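PDB 4KKM: polyprenyl synthetase from Zymomonas mobilis subsp. mobilis, which probably works as a prenyltransferase that joins isoprenyl diphosphates into longer chains such as farnesyl diphosphate, using magnesium ions. Local coordinates for residues Ala96-Cys99 with Ile100-Ser104; Leu105-Asp108 with Asp109-Cys112; Thr124-Ala128 with Phe129-Ser133. All blocks are in the same frame, centred on the assembly; numbering follows the deposited sequence.

Interaction 1: Ala96-Cys99 with Ile100-Ser104; sequences AIEC and IHVYS
E98 lies alongside H101, one turn further along helix 87-109, with both side chains pointing the same way, while V102, four residues on, also meets the glutamate, its CG2 crossing it obliquely. From CB, which leaves the backbone heading away from the next turn, CG stands anti to the backbone N (chi1 -171°), and the bend at the following bond (chi2 71°) brings the chain back, E98 CG resting 3.9 Å from V102 CG2. E98 CD comes about equally close, 4.1 Å, to H101 CD2 and V102 CG2. Both carboxylate oxygens reach the CD2 side of H101, E98 OE1 obliquely to the ring at 3.7 Å from H101 CD2 and OE2 at the edge, in the ring plane; OE2 also carries a salt bridge to R70. Carboxylate and ring are turned 44° against each other.

These turns belong to the buried middle of the helix that, in the all-helical fold of trans-prenyltransferases, runs to the first aspartate-rich motif. Backbone bonds of the i to i+4 kind tie it together, among them V102 N to E98 O at 2.8 Å and Y103 N to C99 O at 3.0 Å; the one from I100 N to A96 O is weak. Cutting E98 back to an alanine is likely to leave R70 without its carboxylate and a gap beside H101 CD2 and V102 CG2.

Round the helix, I97 and I100 make a looser apolar touch, I97 CD1 to I100 CB at 4.5 Å, and both pack on L210 of helix 208-221. Y103 brings its CB to 3.4 Å from C99 O, and this oxygen lies at the edge of the phenol ring. The ring itself meets H107 edge-to-face and packs against D139 of the second subunit.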
loop_
_atom_site.group_PDB
_atom_site.type_symbol
_atom_site.label_atom_id
_atom_site.label_comp_id
_atom_site.label_asym_id
_atom_site.label_seq_id
_atom_site.Cartn_x
_atom_site.Cartn_y
_atom_site.Cartn_z
ATOM N N ALA B 96 -10.636 -3.086 -6.132
ATOM C CA ALA B 96 -9.286 -2.581 -5.895
ATOM C C ALA B 96 -9.278 -1.121 -5.437
ATOM O O ALA B 96 -8.584 -0.781 -4.479
ATOM C CB ALA B 96 -8.415 -2.756 -7.144
ATOM N N ILE B 97 -10.037 -0.253 -6.111
ATOM C CA ILE B 97 -10.056 1.158 -5.721
ATOM C C ILE B 97 -10.755 1.305 -4.376
ATOM O O ILE B 97 -10.399 2.163 -3.561
ATOM C CB ILE B 97 -10.688 2.099 -6.814
ATOM C CG1 ILE B 97 -10.545 3.578 -6.423
ATOM C CG2 ILE B 97 -12.156 1.763 -7.070
ATOM C CD1 ILE B 97 -9.102 4.012 -6.220
ATOM N N GLU B 98 -11.732 0.442 -4.128
ATOM C CA GLU B 98 -12.463 0.487 -2.868
ATOM C C GLU B 98 -11.563 0.044 -1.716
ATOM O O GLU B 98 -11.741 0.485 -0.586
ATOM C CB GLU B 98 -13.745 -0.355 -2.947
ATOM C CG GLU B 98 -14.688 -0.213 -1.753
ATOM C CD GLU B 98 -15.402 1.138 -1.666
ATOM O OE1 GLU B 98 -15.113 2.058 -2.464
ATOM O OE2 GLU B 98 -16.261 1.281 -0.771
ATOM N N CYS B 99 -10.582 -0.808 -2.006
ATOM C CA CYS B 99 -9.576 -1.152 -1.003
ATOM C C CYS B 99 -8.843 0.086 -0.506
ATOM O O CYS B 99 -8.644 0.265 0.695
ATOM C CB CYS B 99 -8.557 -2.144 -1.559
ATOM S SG CYS B 99 -9.142 -3.842 -1.645
ATOM N N ILE B 100 -8.430 0.930 -1.441
ATOM C CA ILE B 100 -7.715 2.157 -1.102
ATOM C C ILE B 100 -8.616 3.125 -0.337
ATOM O O ILE B 100 -8.210 3.711 0.668
ATOM C CB ILE B 100 -7.176 2.839 -2.363
ATOM C CG1 ILE B 100 -6.206 1.902 -3.095
ATOM C CG2 ILE B 100 -6.548 4.201 -2.026
ATOM C CD1 ILE B 100 -5.013 1.448 -2.259
ATOM N N HIS B 101 -9.847 3.284 -0.811
ATOM C CA HIS B 101 -10.796 4.172 -0.150
ATOM C C HIS B 101 -11.079 3.701 1.276
ATOM O O HIS B 101 -11.024 4.485 2.224
ATOM C CB HIS B 101 -12.096 4.246 -0.955
ATOM C CG HIS B 101 -13.174 5.044 -0.293
ATOM N ND1 HIS B 101 -13.027 6.372 0.044
ATOM C CD2 HIS B 101 -14.431 4.701 0.095
ATOM C CE1 HIS B 101 -14.137 6.813 0.607
ATOM N NE2 HIS B 101 -15.004 5.814 0.649
ATOM N N VAL B 102 -11.374 2.414 1.425
ATOM C CA VAL B 102 -11.722 1.870 2.733
ATOM C C VAL B 102 -10.540 1.955 3.701
ATOM O O VAL B 102 -10.705 2.383 4.842
ATOM C CB VAL B 102 -12.252 0.427 2.628
ATOM C CG1 VAL B 102 -12.290 -0.251 4.007
ATOM C CG2 VAL B 102 -13.631 0.429 1.971
ATOM N N TYR B 103 -9.345 1.572 3.251
ATOM C CA TYR B 103 -8.181 1.673 4.134
ATOM C C TYR B 103 -7.994 3.133 4.566
ATOM O O TYR B 103 -7.653 3.407 5.716
ATOM C CB TYR B 103 -6.894 1.072 3.509
ATOM C CG TYR B 103 -5.812 2.104 3.181
ATOM C CD1 TYR B 103 -5.054 2.694 4.191
ATOM C CD2 TYR B 103 -5.546 2.478 1.864
ATOM C CE1 TYR B 103 -4.092 3.654 3.912
ATOM C CE2 TYR B 103 -4.562 3.439 1.568
ATOM C CZ TYR B 103 -3.841 4.019 2.608
ATOM O OH TYR B 103 -2.870 4.971 2.367
ATOM N N SER B 104 -8.232 4.072 3.652
ATOM C CA SER B 104 -8.025 5.482 3.974
ATOM C C SER B 104 -8.963 5.957 5.079
ATOM O O SER B 104 -8.580 6.768 5.918
ATOM C CB SER B 104 -8.184 6.373 2.739
ATOM O OG SER B 104 -9.552 6.603 2.435
#

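Interaction 2: Leu105-Asp108 with Asp109-Cys112; sequences LIHD and DMPC. With CA (calcium ion), chain D.
L105 O takes the backbone N-H of D109 at 2.9 Å, a somewhat bent bond (141° at the hydrogen), and one residue later M110 turns to an extended backbone (psi 154°) that carries the chain off as a loop. The side chain of D109 folds back over the same carbonyl. CG stands beside its own backbone N, which sets D109 OD2 only 3.1 Å from L105 O, two acceptors close together without a hydrogen bond between them.

M110 runs back along the helix beside H107, the two side chains pointing the same way. M110 CG presses to 3.2 Å from I106 O, and the chain then bends at its last torsion (chi3 -44°), tucking M110 CE 3.5 Å from H107 O. The sulfur lies 4.9 Å from the centre of the H107 imidazole, approaching obliquely. Both ring nitrogens are engaged: H107 ND1 with D139 of the second subunit, NE2 with the carbonyl of V135, so the ring's rotation is fixed at the subunit interface.

D108 and D109 open the DDxxxxD sequence, the first aspartate-rich motif of this family, which in relatives binds the diphosphate through magnesium. Here calcium occupies such a site. D108 OD1 reaches the calcium at 2.4 Å; D114 is the other protein ligand, and Q181 adds a weak hydrogen bond to that same D108 oxygen. D108 OD2 and D109 OD1 are 4.4 Å apart, and the calcium bound to D108 probably offsets part of this like-charge proximity.

The turn therefore sits at the C-terminal end of helix 87-109, with I106 packed on helices 125-128 and 131-150, M110 on V135, and D109 against T124, which directly follows strand 122-123.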
loop_
_atom_site.group_PDB
_atom_site.type_symbol
_atom_site.label_atom_id
_atom_site.label_comp_id
_atom_site.label_asym_id
_atom_site.label_seq_id
_atom_site.Cartn_x
_atom_site.Cartn_y
_atom_site.Cartn_z
ATOM N N LEU B 105 -10.191 5.449 5.065
ATOM C CA LEU B 105 -11.174 5.772 6.101
ATOM C C LEU B 105 -10.764 5.168 7.440
ATOM O O LEU B 105 -10.893 5.803 8.486
ATOM C CB LEU B 105 -12.554 5.238 5.713
ATOM C CG LEU B 105 -13.232 5.819 4.467
ATOM C CD1 LEU B 105 -14.513 5.049 4.187
ATOM C CD2 LEU B 105 -13.514 7.316 4.638
ATOM N N ILE B 106 -10.269 3.936 7.402
ATOM C CA ILE B 106 -9.818 3.277 8.629
ATOM C C ILE B 106 -8.725 4.092 9.306
ATOM O O ILE B 106 -8.784 4.369 10.509
ATOM C CB ILE B 106 -9.259 1.868 8.358
ATOM C CG1 ILE B 106 -10.316 0.966 7.719
ATOM C CG2 ILE B 106 -8.739 1.242 9.661
ATOM C CD1 ILE B 106 -9.767 -0.425 7.395
ATOM N N HIS B 107 -7.726 4.489 8.527
ATOM C CA HIS B 107 -6.632 5.270 9.080
ATOM C C HIS B 107 -7.061 6.695 9.454
ATOM O O HIS B 107 -6.539 7.274 10.402
ATOM C CB HIS B 107 -5.430 5.268 8.131
ATOM C CG HIS B 107 -4.646 3.985 8.160
ATOM N ND1 HIS B 107 -3.438 3.842 7.512
ATOM C CD2 HIS B 107 -4.888 2.808 8.779
ATOM C CE1 HIS B 107 -2.975 2.617 7.720
ATOM N NE2 HIS B 107 -3.831 1.970 8.490
ATOM N N ASP B 108 -8.028 7.247 8.727
ATOM C CA ASP B 108 -8.503 8.602 9.010
ATOM C C ASP B 108 -9.332 8.686 10.296
ATOM O O ASP B 108 -9.339 9.713 10.970
ATOM C CB ASP B 108 -9.314 9.147 7.831
ATOM C CG ASP B 108 -9.640 10.625 7.977
ATOM O OD1 ASP B 108 -8.701 11.451 7.919
ATOM O OD2 ASP B 108 -10.832 10.955 8.147
ATOM N N ASP B 109 -10.037 7.610 10.628
ATOM C CA ASP B 109 -10.921 7.610 11.791
ATOM C C ASP B 109 -10.164 7.497 13.112
ATOM O O ASP B 109 -10.697 7.849 14.162
ATOM C CB ASP B 109 -11.957 6.484 11.690
ATOM C CG ASP B 109 -12.994 6.737 10.607
ATOM O OD1 ASP B 109 -13.243 7.921 10.290
ATOM O OD2 ASP B 109 -13.560 5.755 10.077
ATOM N N MET B 110 -8.926 7.010 13.049
ATOM C CA MET B 110 -8.127 6.733 14.248
ATOM C C MET B 110 -7.933 7.980 15.128
ATOM O O MET B 110 -8.002 9.108 14.627
ATOM C CB MET B 110 -6.784 6.099 13.855
ATOM C CG MET B 110 -6.948 4.767 13.132
ATOM S SD MET B 110 -5.424 3.852 12.759
ATOM C CE MET B 110 -4.359 5.165 12.149
ATOM N N PRO B 111 -7.724 7.775 16.447
ATOM C CA PRO B 111 -7.547 8.867 17.418
ATOM C C PRO B 111 -6.471 9.870 17.011
ATOM O O PRO B 111 -6.599 11.063 17.301
ATOM C CB PRO B 111 -7.106 8.129 18.687
ATOM C CG PRO B 111 -7.752 6.805 18.578
ATOM C CD PRO B 111 -7.727 6.459 17.112
ATOM N N CYS B 112 -5.425 9.382 16.352
ATOM C CA CYS B 112 -4.348 10.236 15.869
ATOM C C CYS B 112 -4.878 11.244 14.857
ATOM O O CYS B 112 -4.366 12.357 14.747
ATOM C CB CYS B 112 -3.241 9.392 15.229
ATOM S SG CYS B 112 -3.510 7.607 15.337
HETATM CA CA CA D . -9.171 13.783 8.474
#

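Interaction 3: Thr124-Ala128 with Phe129-Ser133; sequences TVHKA and FDDAS
V125 and F129 meet twice across the last turn of the short helix 125-128: F129 N gives a hydrogen bond of 2.7 Å to V125 O, and V125 CG1 lies 4.1 Å from F129 CD1. With CG beside its own backbone N (chi1 -68°), the phenyl ring turns its edge to that same V125 O and then continues onto A59 of helix 54-64.

The close-packed side holds V125, wedged between helices 54-64 and 131-150, and H126. H126 places its ring in the crowded position between backbone N and carbonyl (chi1 67°), where D131 OD1 comes within 3.3 Å of H126 CB and K127 CG lies over one face of the imidazole, 3.7 Å above its plane and offset toward the rim. H126 NE2 is hydrogen-bonded to the carbonyl of D116. Between the backbones, H126 CA makes a CH···O contact of 3.4 Å with D130 O. A128 CB also packs closely on F129 CD1, at 3.8 Å. The looser side faces solvent: A128 and K127 are exposed there, and a glycerol, probably from the crystallisation liquor, lies beside the phenyl ring.

Helix 131-150 starts with D130 as its N-cap. D130 OD1 accepts from both S133 N (2.8 Å) and S133 OG, the two arriving from one face of its plane, the amide nearly along the C-O axis. D130 OD2 makes a salt bridge with R55. One carboxylate thus caps S133 N in the first turn and ties the helix to helix 54-64, and the positive helix end and R55 would probably favour its ionised form.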
loop_
_atom_site.group_PDB
_atom_site.type_symbol
_atom_site.label_atom_id
_atom_site.label_comp_id
_atom_site.label_asym_id
_atom_site.label_seq_id
_atom_site.Cartn_x
_atom_site.Cartn_y
_atom_site.Cartn_z
ATOM N N THR B 124 -16.372 2.681 14.209
ATOM C CA THR B 124 -15.146 2.562 13.439
ATOM C C THR B 124 -14.324 1.354 13.879
ATOM O O THR B 124 -14.569 0.774 14.938
ATOM C CB THR B 124 -14.313 3.840 13.551
ATOM O OG1 THR B 124 -14.108 4.146 14.936
ATOM C CG2 THR B 124 -15.047 5.001 12.876
ATOM N N VAL B 125 -13.349 0.979 13.058
ATOM C CA VAL B 125 -12.550 -0.217 13.317
ATOM C C VAL B 125 -11.818 -0.153 14.659
ATOM O O VAL B 125 -11.821 -1.124 15.420
ATOM C CB VAL B 125 -11.558 -0.488 12.165
ATOM C CG1 VAL B 125 -10.577 -1.619 12.532
ATOM C CG2 VAL B 125 -12.329 -0.808 10.894
ATOM N N HIS B 126 -11.215 0.992 14.966
ATOM C CA HIS B 126 -10.470 1.119 16.215
ATOM C C HIS B 126 -11.390 1.019 17.432
ATOM O O HIS B 126 -10.945 0.687 18.525
ATOM C CB HIS B 126 -9.618 2.397 16.251
ATOM C CG HIS B 126 -10.412 3.664 16.283
ATOM N ND1 HIS B 126 -10.588 4.409 17.432
ATOM C CD2 HIS B 126 -11.068 4.333 15.303
ATOM C CE1 HIS B 126 -11.319 5.471 17.161
ATOM N NE2 HIS B 126 -11.625 5.449 15.874
ATOM N N LYS B 127 -12.678 1.282 17.230
ATOM C CA LYS B 127 -13.656 1.163 18.309
ATOM C C LYS B 127 -14.189 -0.265 18.451
ATOM O O LYS B 127 -14.228 -0.814 19.551
ATOM C CB LYS B 127 -14.810 2.146 18.100
ATOM C CG LYS B 127 -14.383 3.601 18.131
ATOM C CD LYS B 127 -13.703 3.962 19.450
ATOM C CE LYS B 127 -14.707 4.393 20.513
ATOM N NZ LYS B 127 -15.610 3.296 20.961
ATOM N N ALA B 128 -14.603 -0.859 17.336
ATOM C CA ALA B 128 -15.110 -2.230 17.347
ATOM C C ALA B 128 -13.989 -3.221 17.655
ATOM O O ALA B 128 -14.216 -4.279 18.241
ATOM C CB ALA B 128 -15.765 -2.563 16.011
ATOM N N PHE B 129 -12.775 -2.866 17.256
ATOM C CA PHE B 129 -11.618 -3.723 17.490
ATOM C C PHE B 129 -10.662 -3.046 18.468
ATOM O O PHE B 129 -10.888 -3.074 19.677
ATOM C CB PHE B 129 -10.937 -4.075 16.157
ATOM C CG PHE B 129 -11.772 -4.975 15.277
ATOM C CD1 PHE B 129 -12.823 -4.456 14.524
ATOM C CD2 PHE B 129 -11.524 -6.339 15.218
ATOM C CE1 PHE B 129 -13.612 -5.279 13.727
ATOM C CE2 PHE B 129 -12.301 -7.169 14.419
ATOM C CZ PHE B 129 -13.353 -6.636 13.672
ATOM N N ASP B 130 -9.609 -2.433 17.941
ATOM C CA ASP B 130 -8.667 -1.649 18.738
ATOM C C ASP B 130 -7.777 -0.852 17.790
ATOM O O ASP B 130 -7.841 -1.045 16.580
ATOM C CB ASP B 130 -7.824 -2.546 19.643
ATOM C CG ASP B 130 -7.269 -3.751 18.910
ATOM O OD1 ASP B 130 -6.395 -3.567 18.039
ATOM O OD2 ASP B 130 -7.704 -4.884 19.211
ATOM N N ASP B 131 -6.957 0.041 18.341
ATOM C CA ASP B 131 -6.148 0.942 17.522
ATOM C C ASP B 131 -5.167 0.178 16.636
ATOM O O ASP B 131 -5.041 0.459 15.444
ATOM C CB ASP B 131 -5.393 1.950 18.396
ATOM C CG ASP B 131 -6.324 2.919 19.114
ATOM O OD1 ASP B 131 -7.496 3.033 18.705
ATOM O OD2 ASP B 131 -5.877 3.569 20.082
ATOM N N ALA B 132 -4.477 -0.797 17.215
ATOM C CA ALA B 132 -3.500 -1.559 16.444
ATOM C C ALA B 132 -4.149 -2.303 15.278
ATOM O O ALA B 132 -3.593 -2.369 14.179
ATOM C CB ALA B 132 -2.754 -2.524 17.350
ATOM N N SER B 133 -5.329 -2.863 15.519
ATOM C CA SER B 133 -6.035 -3.580 14.468
ATOM C C SER B 133 -6.456 -2.639 13.338
ATOM O O SER B 133 -6.520 -3.041 12.183
ATOM C CB SER B 133 -7.254 -4.310 15.039
ATOM O OG SER B 133 -6.854 -5.352 15.919
#

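Interactions 1 and 2 are successive parts of helix 87-109, their centres about 13 Å apart. Interaction 1 is core: mostly apolar and backbone-bonded, with one buried glutamate paired to an arginine. Interaction 2 is half open and acidic, because there the helix gives way to the metal-binding loop. Interaction 3 lies furthest out, its centre about 22 Å from the chain centre, where a short helix passes into helix 131-150 and capping replaces metal binding as the work of an aspartate. It touches interaction 2 directly, with P111 against H126 and D131; interaction 1 does not reach it. All three also contact the second subunit.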